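Local coordinates for putative sugar ABC transport system, substrate-binding protein (Bordetella parapertussis, PDB 5IX8), which probably binds a sugar in the periplasm and delivers it to an ABC transporter for uptake, at residues L16-V22 / V75-S81; K141-V146 / D200-T206; G117-D121 / S251-M257. All coordinates share one frame; numbering follows the deposited sequence.

From the N terminus, interaction 1 comes first: it pairs the opening strand 17-22 with strand 77-80 and closes a loop of 52 residues at the middle of the N-terminal lobe's sheet. The chain then leaves this lobe through residues 117-121, the first half of interaction 3. Interaction 2 follows, pairing strand 142-145 with strand 201-205 in the other lobe's sheet. Interaction 3 closes only when residues 251-257 return, so interaction 2 is nested inside its loop while interaction 1 lies wholly before it. Interactions 1 and 2 sit on opposite sides of the chain's centre, about 39 Å apart between centres, and interaction 3 ties together two passages between the lobes.

Interaction 1: L16-V22 / V75-S81; sequences LKLGVTV and VDYAVLS
K17 and D76 clasp each other through the backbone and a carboxylate. K17 N donates to the anti lone pair of D76 OD2, 2.9 Å away, and D76 N returns a bond of 2.8 Å to K17 O. With CG anti to its carbonyl carbon (chi1 -60°), the D76 side chain lies beside its own backbone N, which lets one short residue meet both the N-H and the C=O of K17. The same K17 O takes a weak second bond from Y77 N, and the carboxylate bond adds a side-chain link beside this backbone pairing.

Beyond it the pairing is regular and parallel. G19 N binds Y77 O, V79 N binds G19 O at 2.7 Å, T21 N binds V79 O at 2.8 Å, and S81 N binds T21 O. On one face of the sheet, L18 CD2 rests 3.6 Å from Y77 CB, while L16 CD2 approaches Y77 CD1 obliquely at 3.8 Å. V20 and V79 stand side by side next to them, two branched residues suited to extended backbone. The phenol oxygen of Y77 reaches on to E268, and V79 touches I261, both on helix 254-270.

The other face carries G19, A78, T21 and L80. Beside G19, V75 CG1 settles 3.8 Å from G19 N, close against a backbone that glycine leaves bare, and A78 is short enough to lie beneath L67 of helix 60-73. T21 turns its methyl CG2 to L80 CD1 at 3.8 Å, while its hydroxyl is bonded to Q63 and Q66 of that helix. Adjacent parallel strands with helices on both faces, in the strand order 2-1-3, are characteristic of the Rossmann-like lobe of a periplasmic binding protein.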
loop_
_atom_site.group_PDB
_atom_site.type_symbol
_atom_site.label_atom_id
_atom_site.label_comp_id
_atom_site.label_asym_id
_atom_site.label_seq_id
_atom_site.Cartn_x
_atom_site.Cartn_y
_atom_site.Cartn_z
ATOM N N LEU A 16 -1.462 -4.727 -26.330
ATOM C CA LEU A 16 -1.187 -5.093 -24.951
ATOM C C LEU A 16 -2.428 -4.807 -24.122
ATOM O O LEU A 16 -2.841 -3.649 -24.000
ATOM C CB LEU A 16 0.027 -4.323 -24.422
ATOM C CG LEU A 16 0.725 -4.893 -23.169
ATOM C CD1 LEU A 16 2.040 -4.175 -22.941
ATOM C CD2 LEU A 16 -0.168 -4.860 -21.876
ATOM N N LYS A 17 -3.021 -5.853 -23.561
ATOM C CA LYS A 17 -4.240 -5.740 -22.757
ATOM C C LYS A 17 -3.961 -6.130 -21.316
ATOM O O LYS A 17 -3.317 -7.158 -21.052
ATOM C CB LYS A 17 -5.358 -6.643 -23.317
ATOM C CG LYS A 17 -5.788 -6.276 -24.733
ATOM C CD LYS A 17 -6.572 -7.443 -25.410
ATOM C CE LYS A 17 -7.910 -7.693 -24.801
ATOM N NZ LYS A 17 -8.935 -8.231 -25.792
ATOM N N LEU A 18 -4.442 -5.316 -20.388
ATOM C CA LEU A 18 -4.313 -5.585 -18.961
ATOM C C LEU A 18 -5.675 -5.848 -18.338
ATOM O O LEU A 18 -6.656 -5.162 -18.658
ATOM C CB LEU A 18 -3.683 -4.398 -18.208
ATOM C CG LEU A 18 -2.330 -3.877 -18.681
ATOM C CD1 LEU A 18 -1.961 -2.555 -17.948
ATOM C CD2 LEU A 18 -1.313 -4.913 -18.415
ATOM N N GLY A 19 -5.723 -6.783 -17.399
ATOM C CA GLY A 19 -6.841 -6.885 -16.460
ATOM C C GLY A 19 -6.290 -6.622 -15.074
ATOM O O GLY A 19 -5.225 -7.125 -14.737
ATOM N N VAL A 20 -7.028 -5.844 -14.273
ATOM C CA VAL A 20 -6.576 -5.389 -12.955
ATOM C C VAL A 20 -7.585 -5.831 -11.907
ATOM O O VAL A 20 -8.781 -5.552 -12.045
ATOM C CB VAL A 20 -6.440 -3.853 -12.904
ATOM C CG1 VAL A 20 -5.980 -3.381 -11.496
ATOM C CG2 VAL A 20 -5.531 -3.336 -14.017
ATOM N N THR A 21 -7.112 -6.488 -10.844
ATOM C CA THR A 21 -7.960 -6.681 -9.669
ATOM C C THR A 21 -7.226 -6.248 -8.402
ATOM O O THR A 21 -6.096 -6.669 -8.148
ATOM C CB THR A 21 -8.454 -8.134 -9.553
ATOM O OG1 THR A 21 -9.186 -8.270 -8.342
ATOM C CG2 THR A 21 -7.312 -9.152 -9.589
ATOM N N VAL A 22 -7.881 -5.411 -7.598
ATOM C CA VAL A 22 -7.315 -4.935 -6.346
ATOM C C VAL A 22 -8.307 -5.235 -5.238
ATOM O O VAL A 22 -9.418 -5.693 -5.494
ATOM C CB VAL A 22 -6.986 -3.433 -6.390
ATOM C CG1 VAL A 22 -5.829 -3.151 -7.376
ATOM C CG2 VAL A 22 -8.260 -2.595 -6.711
ATOM N N VAL A 75 -6.576 -11.100 -21.903
ATOM C CA VAL A 75 -5.569 -10.169 -21.420
ATOM C C VAL A 75 -4.173 -10.774 -21.590
ATOM O O VAL A 75 -3.991 -11.989 -21.679
ATOM C CB VAL A 75 -5.834 -9.769 -19.962
ATOM C CG1 VAL A 75 -7.274 -9.312 -19.769
ATOM C CG2 VAL A 75 -5.485 -10.870 -19.020
ATOM N N ASP A 76 -3.180 -9.901 -21.668
ATOM C CA ASP A 76 -1.783 -10.321 -21.719
ATOM C C ASP A 76 -1.135 -10.359 -20.348
ATOM O O ASP A 76 -0.287 -11.229 -20.088
ATOM C CB ASP A 76 -1.002 -9.381 -22.644
ATOM C CG ASP A 76 -1.569 -9.394 -24.066
ATOM O OD1 ASP A 76 -1.399 -10.424 -24.734
ATOM O OD2 ASP A 76 -2.192 -8.415 -24.514
ATOM N N TYR A 77 -1.564 -9.473 -19.455
ATOM C CA TYR A 77 -1.103 -9.427 -18.076
ATOM C C TYR A 77 -2.295 -9.241 -17.168
ATOM O O TYR A 77 -3.195 -8.446 -17.459
ATOM C CB TYR A 77 -0.122 -8.283 -17.800
ATOM C CG TYR A 77 1.116 -8.401 -18.630
ATOM C CD1 TYR A 77 1.151 -7.894 -19.913
ATOM C CD2 TYR A 77 2.261 -9.026 -18.137
ATOM C CE1 TYR A 77 2.275 -8.033 -20.696
ATOM C CE2 TYR A 77 3.400 -9.150 -18.919
ATOM C CZ TYR A 77 3.396 -8.652 -20.196
ATOM O OH TYR A 77 4.504 -8.796 -20.997
ATOM N N ALA A 78 -2.274 -9.952 -16.055
ATOM C CA ALA A 78 -3.155 -9.675 -14.931
ATOM C C ALA A 78 -2.369 -8.868 -13.923
ATOM O O ALA A 78 -1.210 -9.177 -13.673
ATOM C CB ALA A 78 -3.617 -10.991 -14.295
ATOM N N VAL A 79 -2.980 -7.831 -13.355
ATOM C CA VAL A 79 -2.351 -7.016 -12.319
ATOM C C VAL A 79 -3.120 -7.258 -11.028
ATOM O O VAL A 79 -4.341 -7.110 -11.007
ATOM C CB VAL A 79 -2.373 -5.524 -12.698
ATOM C CG1 VAL A 79 -1.755 -4.659 -11.582
ATOM C CG2 VAL A 79 -1.686 -5.309 -14.042
ATOM N N LEU A 80 -2.417 -7.644 -9.963
ATOM C CA LEU A 80 -3.040 -8.209 -8.775
ATOM C C LEU A 80 -2.557 -7.487 -7.522
ATOM O O LEU A 80 -1.353 -7.449 -7.257
ATOM C CB LEU A 80 -2.707 -9.705 -8.668
ATOM C CG LEU A 80 -3.101 -10.369 -7.353
ATOM C CD1 LEU A 80 -4.639 -10.294 -7.171
ATOM C CD2 LEU A 80 -2.549 -11.823 -7.340
ATOM N N SER A 81 -3.498 -6.931 -6.756
ATOM C CA SER A 81 -3.301 -6.593 -5.342
ATOM C C SER A 81 -4.185 -7.537 -4.552
ATOM O O SER A 81 -5.413 -7.396 -4.607
ATOM C CB SER A 81 -3.687 -5.143 -5.045
ATOM O OG SER A 81 -2.927 -4.223 -5.798
#

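Interaction 2: K141-V146 / D200-T206; sequences KQVIVV and DAEYVFT
Q142, I144 and Y203 bury the most surface where these two parallel strands meet. The carbonyl oxygen of Q142 is gripped by E202 N at 2.9 Å, in a straight bond (N-H...O 166°), and more weakly by Y203 N. Two consecutive N-H groups thus turn to one oxygen, because the backbone bends at E202 before the regular ladder begins. The Q142 side chain, extended beyond CG, lies across the methylene of D200, with NE2 3.8 Å from D200 CB. Water links Q142 to the other strand twice: one water joins its side-chain OE1 to D200 N, another its backbone N to D200 O and E202 OE2.

I144 is bonded through both its own N-H and its own C=O, with I144 N bonded to Y203 O and I144 O receiving F205 N at 2.7 Å. CG1 is anti to the carbonyl carbon (chi1 -73°), which carries CD1 back to the methyl of A201. That CD1-CB pair is tight at 3.5 Å, a fit that alanine's single carbon suits. CG2 lies 4.1 Å from V204 CG1, and this face is covered by L194 and L195 of helix 184-197.

Y203 stands on the other face. V143 CG1 and CG2 each lie 4.0 Å from Y203 CB, straddling the root of the ring, while Q142 O sits at the ring's edge, near its plane. The Y203 hydroxyl reaches D136, and F205 farther along stacks on F162.

The chemistry therefore changes along the strands: waters and polar side chains join them at the partly exposed end, whereas short, direct backbone hydrogen bonds and contacts between branched aliphatic and aromatic side chains join the buried part.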
loop_
_atom_site.group_PDB
_atom_site.type_symbol
_atom_site.label_atom_id
_atom_site.label_comp_id
_atom_site.label_asym_id
_atom_site.label_seq_id
_atom_site.Cartn_x
_atom_site.Cartn_y
_atom_site.Cartn_z
ATOM N N LYS A 141 8.431 6.599 26.515
ATOM C CA LYS A 141 6.996 6.848 26.455
ATOM C C LYS A 141 6.273 5.666 25.833
ATOM O O LYS A 141 6.845 4.914 25.042
ATOM C CB LYS A 141 6.689 8.114 25.655
ATOM C CG LYS A 141 7.458 9.335 26.161
ATOM C CD LYS A 141 7.077 10.613 25.435
ATOM C CE LYS A 141 7.739 11.809 26.147
ATOM N NZ LYS A 141 7.462 13.109 25.485
ATOM N N GLN A 142 5.000 5.517 26.200
ATOM C CA GLN A 142 4.211 4.363 25.792
ATOM C C GLN A 142 3.493 4.592 24.471
ATOM O O GLN A 142 2.922 5.661 24.228
ATOM C CB GLN A 142 3.202 3.984 26.868
ATOM C CG GLN A 142 3.868 3.494 28.121
ATOM C CD GLN A 142 2.867 3.079 29.188
ATOM O OE1 GLN A 142 1.741 2.687 28.878
ATOM N NE2 GLN A 142 3.275 3.168 30.457
ATOM N N VAL A 143 3.495 3.552 23.643
ATOM C CA VAL A 143 2.973 3.575 22.287
ATOM C C VAL A 143 1.959 2.442 22.152
ATOM O O VAL A 143 2.314 1.264 22.317
ATOM C CB VAL A 143 4.099 3.400 21.249
ATOM C CG1 VAL A 143 3.523 3.435 19.813
ATOM C CG2 VAL A 143 5.221 4.475 21.446
ATOM N N ILE A 144 0.708 2.787 21.847
ATOM C CA ILE A 144 -0.296 1.783 21.493
ATOM C C ILE A 144 -0.037 1.314 20.072
ATOM O O ILE A 144 0.111 2.146 19.157
ATOM C CB ILE A 144 -1.706 2.375 21.604
ATOM C CG1 ILE A 144 -2.112 2.545 23.072
ATOM C CG2 ILE A 144 -2.711 1.501 20.824
ATOM C CD1 ILE A 144 -3.221 3.609 23.303
ATOM N N VAL A 145 -0.035 -0.008 19.867
ATOM C CA VAL A 145 0.150 -0.600 18.544
ATOM C C VAL A 145 -1.174 -1.207 18.087
ATOM O O VAL A 145 -1.714 -2.097 18.752
ATOM C CB VAL A 145 1.268 -1.653 18.535
ATOM C CG1 VAL A 145 1.346 -2.314 17.146
ATOM C CG2 VAL A 145 2.644 -1.026 18.940
ATOM N N VAL A 146 -1.704 -0.707 16.970
ATOM C CA VAL A 146 -2.910 -1.231 16.316
ATOM C C VAL A 146 -2.374 -1.739 14.983
ATOM O O VAL A 146 -2.203 -0.934 14.059
ATOM C CB VAL A 146 -3.995 -0.151 16.136
ATOM C CG1 VAL A 146 -5.209 -0.679 15.336
ATOM C CG2 VAL A 146 -4.488 0.366 17.472
ATOM N N ASP A 200 -1.516 5.562 30.004
ATOM C CA ASP A 200 -0.346 6.419 29.919
ATOM C C ASP A 200 0.207 6.529 28.502
ATOM O O ASP A 200 1.203 7.229 28.293
ATOM C CB ASP A 200 0.744 5.914 30.889
ATOM C CG ASP A 200 0.307 5.979 32.351
ATOM O OD1 ASP A 200 -0.554 6.819 32.699
ATOM O OD2 ASP A 200 0.822 5.189 33.156
ATOM N N ALA A 201 -0.418 5.882 27.515
ATOM C CA ALA A 201 0.095 5.982 26.152
ATOM C C ALA A 201 0.061 7.420 25.629
ATOM O O ALA A 201 -0.895 8.172 25.870
ATOM C CB ALA A 201 -0.732 5.092 25.216
ATOM N N GLU A 202 1.094 7.793 24.862
ATOM C CA GLU A 202 1.160 9.122 24.259
ATOM C C GLU A 202 1.167 9.058 22.741
ATOM O O GLU A 202 1.137 10.104 22.081
ATOM C CB GLU A 202 2.395 9.873 24.759
ATOM C CG GLU A 202 2.218 10.267 26.220
ATOM C CD GLU A 202 3.432 10.925 26.811
ATOM O OE1 GLU A 202 3.656 12.120 26.540
ATOM O OE2 GLU A 202 4.173 10.251 27.542
ATOM N N TYR A 203 1.173 7.858 22.175
ATOM C CA TYR A 203 1.266 7.661 20.742
ATOM C C TYR A 203 0.410 6.473 20.381
ATOM O O TYR A 203 0.202 5.586 21.207
ATOM C CB TYR A 203 2.683 7.346 20.305
ATOM C CG TYR A 203 3.647 8.451 20.579
ATOM C CD1 TYR A 203 3.790 9.489 19.681
ATOM C CD2 TYR A 203 4.433 8.459 21.724
ATOM C CE1 TYR A 203 4.697 10.529 19.915
ATOM C CE2 TYR A 203 5.355 9.489 21.969
ATOM C CZ TYR A 203 5.476 10.517 21.054
ATOM O OH TYR A 203 6.370 11.544 21.260
ATOM N N VAL A 204 -0.040 6.442 19.123
ATOM C CA VAL A 204 -0.721 5.278 18.557
ATOM C C VAL A 204 -0.104 5.011 17.193
ATOM O O VAL A 204 0.011 5.926 16.365
ATOM C CB VAL A 204 -2.245 5.478 18.410
ATOM C CG1 VAL A 204 -2.902 4.208 17.800
ATOM C CG2 VAL A 204 -2.887 5.824 19.756
ATOM N N PHE A 205 0.313 3.776 16.963
ATOM C CA PHE A 205 0.834 3.376 15.664
ATOM C C PHE A 205 -0.239 2.620 14.904
ATOM O O PHE A 205 -0.866 1.724 15.466
ATOM C CB PHE A 205 2.066 2.491 15.825
ATOM C CG PHE A 205 2.485 1.836 14.557
ATOM C CD1 PHE A 205 3.297 2.514 13.653
ATOM C CD2 PHE A 205 2.051 0.555 14.259
ATOM C CE1 PHE A 205 3.709 1.915 12.466
ATOM C CE2 PHE A 205 2.421 -0.044 13.073
ATOM C CZ PHE A 205 3.268 0.641 12.163
ATOM N N THR A 206 -0.430 2.960 13.629
ATOM C CA THR A 206 -1.337 2.259 12.723
ATOM C C THR A 206 -0.641 2.108 11.380
ATOM O O THR A 206 0.160 2.981 10.987
ATOM C CB THR A 206 -2.665 3.023 12.487
ATOM O OG1 THR A 206 -2.399 4.212 11.716
ATOM C CG2 THR A 206 -3.384 3.385 13.811
HETATM O O HOH W 1 -0.653 2.844 30.278
HETATM O O HOH W 2 3.838 7.522 28.012
#

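Interaction 3: G117-D121 / S251-M257; sequences GVLQD and SEPGVIM
M257, present as selenomethionine, and Q120 cross at about a right angle, the methyl CE of M257 lying 3.6 Å from Q120 CG. Extended beyond CG (chi2 177°), the long unbranched chain of M257 stretches from the helix to L119 and Q120, and its SE passes 4.1 Å from L119 CA. Nearer the helix, branched V118 brings one methyl, CG1, against the base of the same residue, 4.0 Å from M257 CB and 3.8 Å from M257 O.

Q120 completes the first shell. In the conformer described, its extended chain carries the amide to P253, with NE2 3.3 Å from P253 CD, and brings OE1 within 3.9 Å of E252 CG. These are contacts of a polar group with aliphatic carbons, and a hydrogen bond from Q120 NE2 to V291 O helps hold the amide there. Q120 has two modelled conformers, so fine detail is uncertain, and a water between its amide and S251 O is too close to the carbonyl to trust.

In the second shell, the backbone fixes both partners. P253 is the centre of an inverse gamma turn and stands at the N-cap position; its carbonyl oxygen accepts M257 N at 3.2 Å, so the first turn of the helix sets where M257 points. The carboxylate of E252 is held by R158 in a salt bridge and by S231. D121 caps helix 122-135 through L124 N.

Strand 116-119 lies between strands 101-105 and 288-290, V118 also touching L260 and I261 of helix 254-270, while F29 of helix 28-43 packs against M257. The chain passes between the lobes on both segments, consistent with the hinge of a two-lobed periplasmic binding protein.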
loop_
_atom_site.group_PDB
_atom_site.type_symbol
_atom_site.label_atom_id
_atom_site.label_comp_id
_atom_site.label_asym_id
_atom_site.label_seq_id
_atom_site.Cartn_x
_atom_site.Cartn_y
_atom_site.Cartn_z
ATOM N N GLY A 117 6.871 -7.371 -9.772
ATOM C CA GLY A 117 6.016 -6.520 -8.979
ATOM C C GLY A 117 6.507 -5.085 -8.958
ATOM O O GLY A 117 7.665 -4.787 -9.258
ATOM N N VAL A 118 5.588 -4.187 -8.609
ATOM C CA VAL A 118 5.920 -2.792 -8.349
ATOM C C VAL A 118 5.234 -2.462 -7.046
ATOM O O VAL A 118 3.999 -2.514 -6.973
ATOM C CB VAL A 118 5.436 -1.839 -9.460
ATOM C CG1 VAL A 118 5.736 -0.411 -9.059
ATOM C CG2 VAL A 118 6.093 -2.162 -10.821
ATOM N N LEU A 119 6.018 -2.156 -6.014
ATOM C CA LEU A 119 5.393 -1.908 -4.707
ATOM C C LEU A 119 6.322 -1.018 -3.895
ATOM O O LEU A 119 6.917 -0.097 -4.454
ATOM C CB LEU A 119 5.037 -3.237 -4.014
ATOM C CG LEU A 119 6.113 -4.314 -3.763
ATOM C CD1 LEU A 119 5.646 -5.190 -2.592
ATOM C CD2 LEU A 119 6.364 -5.209 -4.967
ATOM N N GLN A 120 6.332 -1.194 -2.575
ATOM C CA GLN A 120 7.287 -0.530 -1.696
ATOM C C GLN A 120 7.731 -1.520 -0.639
ATOM O O GLN A 120 7.140 -2.593 -0.483
ATOM C CB GLN A 120 6.707 0.714 -1.009
ATOM C CG GLN A 120 6.595 1.942 -1.884
ATOM C CD GLN A 120 6.123 3.164 -1.105
ATOM O OE1 GLN A 120 5.166 3.092 -0.361
ATOM N NE2 GLN A 120 6.812 4.272 -1.262
ATOM N N ASP A 121 8.767 -1.137 0.106
ATOM C CA ASP A 121 9.351 -1.990 1.138
ATOM C C ASP A 121 8.558 -1.785 2.426
ATOM O O ASP A 121 8.737 -0.785 3.121
ATOM C CB ASP A 121 10.821 -1.616 1.325
ATOM C CG ASP A 121 11.553 -2.524 2.268
ATOM O OD1 ASP A 121 10.920 -3.112 3.172
ATOM O OD2 ASP A 121 12.792 -2.649 2.100
ATOM N N SER A 251 4.162 8.317 2.989
ATOM C CA SER A 251 3.575 8.453 1.651
ATOM C C SER A 251 3.535 7.084 0.976
ATOM O O SER A 251 4.534 6.372 0.974
ATOM C CB SER A 251 4.409 9.443 0.805
ATOM O OG SER A 251 4.078 9.413 -0.590
ATOM N N GLU A 252 2.384 6.697 0.426
ATOM C CA GLU A 252 2.296 5.499 -0.408
ATOM C C GLU A 252 1.872 5.930 -1.804
ATOM O O GLU A 252 0.682 6.205 -2.041
ATOM C CB GLU A 252 1.321 4.493 0.184
ATOM C CG GLU A 252 1.876 3.925 1.493
ATOM C CD GLU A 252 1.061 2.758 2.031
ATOM O OE1 GLU A 252 0.985 1.703 1.357
ATOM O OE2 GLU A 252 0.474 2.897 3.127
ATOM N N PRO A 253 2.796 6.075 -2.717
ATOM C CA PRO A 253 2.503 6.708 -4.017
ATOM C C PRO A 253 1.890 5.732 -5.023
ATOM O O PRO A 253 2.529 5.261 -5.951
ATOM C CB PRO A 253 3.883 7.204 -4.457
ATOM C CG PRO A 253 4.803 6.226 -3.882
ATOM C CD PRO A 253 4.237 5.858 -2.531
ATOM N N GLY A 254 0.602 5.431 -4.824
ATOM C CA GLY A 254 -0.065 4.443 -5.661
ATOM C C GLY A 254 -0.063 4.848 -7.126
ATOM O O GLY A 254 0.014 3.995 -8.009
ATOM N N VAL A 255 -0.212 6.153 -7.395
ATOM C CA VAL A 255 -0.339 6.613 -8.773
ATOM C C VAL A 255 0.930 6.288 -9.535
ATOM O O VAL A 255 0.878 5.719 -10.623
ATOM C CB VAL A 255 -0.646 8.118 -8.831
ATOM C CG1 VAL A 255 -0.557 8.621 -10.273
ATOM C CG2 VAL A 255 -2.032 8.413 -8.258
ATOM N N ILE A 256 2.097 6.595 -8.958
ATOM C CA ILE A 256 3.324 6.296 -9.711
ATOM C C ILE A 256 3.518 4.779 -9.843
ATOM O O ILE A 256 4.031 4.303 -10.872
ATOM C CB ILE A 256 4.563 7.016 -9.126
ATOM C CG1 ILE A 256 5.705 6.958 -10.161
ATOM C CG2 ILE A 256 5.017 6.410 -7.802
ATOM C CD1 ILE A 256 6.905 7.806 -9.855
HETATM N N MSE A 257 3.059 3.989 -8.861
HETATM C CA MSE A 257 3.197 2.538 -8.974
HETATM C C MSE A 257 2.410 2.039 -10.168
HETATM O O MSE A 257 2.900 1.192 -10.929
HETATM C CB MSE A 257 2.713 1.815 -7.724
HETATM C CG MSE A 257 3.527 2.095 -6.491
HETATM SE SE MSE A 257 2.724 1.177 -4.925
HETATM C CE MSE A 257 3.497 2.323 -3.588
HETATM O O HOH W 3 6.672 6.763 -0.149
#